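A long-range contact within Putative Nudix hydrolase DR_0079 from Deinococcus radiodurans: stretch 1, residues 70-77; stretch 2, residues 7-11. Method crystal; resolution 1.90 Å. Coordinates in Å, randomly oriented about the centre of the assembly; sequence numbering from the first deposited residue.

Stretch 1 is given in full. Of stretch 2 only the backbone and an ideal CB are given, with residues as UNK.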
# COMPACT_ATOMS: atom_id res chain seq x y z
N GLY A 70 0.01 4.63 0.13
CA GLY A 70 0.40 6.01 -0.08
C GLY A 70 1.68 6.37 0.65
O GLY A 70 2.13 5.64 1.54
N ALA A 71 2.26 7.51 0.29
CA ALA A 71 3.48 7.97 0.91
C ALA A 71 3.23 8.49 2.32
O ALA A 71 2.18 9.05 2.61
CB ALA A 71 4.12 9.07 0.05
N VAL A 72 4.22 8.30 3.19
CA VAL A 72 4.13 8.77 4.57
C VAL A 72 4.59 10.23 4.56
O VAL A 72 5.66 10.54 4.03
CB VAL A 72 5.07 7.97 5.50
CG1 VAL A 72 4.93 8.47 6.93
CG2 VAL A 72 4.77 6.49 5.42
N GLN A 73 3.79 11.11 5.14
CA GLN A 73 4.15 12.53 5.18
C GLN A 73 5.19 12.84 6.24
O GLN A 73 5.25 12.18 7.27
CB GLN A 73 2.90 13.38 5.42
CG GLN A 73 1.86 13.24 4.33
CD GLN A 73 0.67 14.15 4.54
OE1 GLN A 73 -0.33 14.06 3.82
NE2 GLN A 73 0.76 15.02 5.54
N SER A 74 5.99 13.86 5.98
CA SER A 74 7.04 14.27 6.91
C SER A 74 6.50 14.44 8.33
O SER A 74 5.50 15.13 8.55
CB SER A 74 7.68 15.58 6.46
OG SER A 74 8.64 16.01 7.41
N GLY A 75 7.18 13.81 9.29
CA GLY A 75 6.78 13.91 10.68
C GLY A 75 5.72 12.90 11.08
O GLY A 75 5.37 12.78 12.26
N GLU A 76 5.21 12.18 10.10
CA GLU A 76 4.16 11.20 10.34
C GLU A 76 4.74 9.80 10.57
O GLU A 76 5.77 9.44 10.00
CB GLU A 76 3.24 11.20 9.12
CG GLU A 76 1.97 10.40 9.24
CD GLU A 76 1.11 10.57 7.99
OE1 GLU A 76 1.63 10.36 6.87
OE2 GLU A 76 -0.08 10.93 8.13
N THR A 77 4.10 9.02 11.42
CA THR A 77 4.57 7.67 11.67
C THR A 77 3.86 6.76 10.66
O THR A 77 2.90 7.19 10.01
CB THR A 77 4.24 7.21 13.08
OG1 THR A 77 4.92 5.98 13.36
CG2 THR A 77 2.76 7.00 13.22
N UNK A 7 2.58 17.55 1.29
CA UNK A 7 3.45 17.59 0.09
C UNK A 7 4.94 17.41 0.43
O UNK A 7 5.78 17.31 -0.47
CB UNK A 7 3.26 18.92 -0.65
N UNK A 8 5.26 17.38 1.72
CA UNK A 8 6.64 17.19 2.15
C UNK A 8 6.82 15.79 2.72
O UNK A 8 5.98 15.30 3.47
CB UNK A 8 7.04 18.25 3.18
N UNK A 9 7.93 15.14 2.35
CA UNK A 9 8.22 13.79 2.81
C UNK A 9 9.53 13.73 3.58
O UNK A 9 10.42 14.56 3.38
CB UNK A 9 8.27 12.83 1.62
N UNK A 10 9.64 12.75 4.47
CA UNK A 10 10.87 12.57 5.24
C UNK A 10 11.85 11.76 4.38
O UNK A 10 11.44 10.86 3.66
CB UNK A 10 10.59 11.87 6.57
N UNK A 11 13.13 12.11 4.46
CA UNK A 11 14.17 11.38 3.73
C UNK A 11 14.74 10.39 4.75
O UNK A 11 14.97 10.75 5.90
CB UNK A 11 15.24 12.31 3.16

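Position 7 asks little of its side chain. The CA-to-CB bond points away from stretch 1, and nothing there lies within 5.5 Å of the ideal CB, so this contact would accept almost any residue. The deposited residue is Glu 7, whose side chain makes no contact with stretch 1.

At position 8 the backbone does the work. Its carbonyl O lies 2.9 Å from Ser 74 N, and the N-H points almost straight at it, at 171°, a hydrogen bond open to any side chain. The CB leaves sideways, with the ideal CB 4.3 Å from Ser 74 CB, so a residue with some aliphatic length could brush that methylene and then run on; Lys, Arg, Gln or Met would all do. It is Arg 8: its CG packs 4.1 Å from Ser 74 CB, while the guanidinium end leads away from stretch 1.

Position 9 has extended backbone angles, -120/154, and a CB that starts away from stretch 1. Yet the ideal CB is 4.2 Å from Val 72 O, and the methyl of Ala 71 offers an apolar spot that a side chain could reach by turning back. A branched or flexible aliphatic residue suits: Leu, Ile or Met. The answer is Leu 9, with chi1 in m and chi2 in t. This brings CD2 back to 4.1 Å from Ala 71 CB and 3.5 Å from Val 72 O.

Position 10 is the most demanding. Its CB points sideways, 4.3 Å from Ser 74 CA, beside a type II turn running from Gln 73 to Glu 76. The turn's own bond, Glu 76 N to Gln 73 O at 2.8 Å, leaves Gly 75 N free to donate, and Ser 74 OG adds a hydroxyl nearby. Two donors so close together call for a short acceptor: Asp first, Asn with one oxygen less, Ser or Thr with shorter reach. Asp 10 answers both with separate oxygens: OD1 accepts from Gly 75 N at 2.9 Å, nearly linear at 178°, and OD2 from Ser 74 OG at 2.8 Å. Water 1 extends the grip, donating to Asp 10 OD1 and to Glu 76 O at 2.9 and 2.8 Å. On the backbone, water 2 accepts from Asp 10 N at 2.9 Å and donates to Val 72 O at 2.7 Å, linking the two stretches through a water.

Position 11 is beyond reach, its choice unconstrained by stretch 1. Leu 11 does not touch stretch 1.

Stretch 2 7-11: ERLDL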
# COMPACT_ATOMS: atom_id res chain seq x y z
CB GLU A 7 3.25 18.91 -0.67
CG GLU A 7 3.35 20.16 0.20
CD GLU A 7 3.21 21.43 -0.61
OE1 GLU A 7 3.12 22.52 0.00
OE2 GLU A 7 3.20 21.35 -1.86
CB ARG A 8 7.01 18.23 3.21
CG ARG A 8 8.49 18.30 3.52
CD ARG A 8 8.85 19.64 4.16
NE ARG A 8 8.47 20.75 3.28
CZ ARG A 8 8.70 22.03 3.56
NH1 ARG A 8 9.31 22.36 4.70
NH2 ARG A 8 8.32 22.97 2.71
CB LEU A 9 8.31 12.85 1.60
CG LEU A 9 7.18 12.93 0.58
CD1 LEU A 9 7.48 12.01 -0.60
CD2 LEU A 9 5.87 12.57 1.24
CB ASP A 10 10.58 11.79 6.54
CG ASP A 10 10.10 12.69 7.67
OD1 ASP A 10 9.43 12.17 8.59
OD2 ASP A 10 10.42 13.90 7.66
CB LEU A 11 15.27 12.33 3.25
CG LEU A 11 14.98 13.23 2.05
CD1 LEU A 11 16.09 14.28 1.91
CD2 LEU A 11 14.88 12.38 0.78
O HOH W 1 7.87 9.72 8.10
O HOH W 2 7.77 10.84 5.62
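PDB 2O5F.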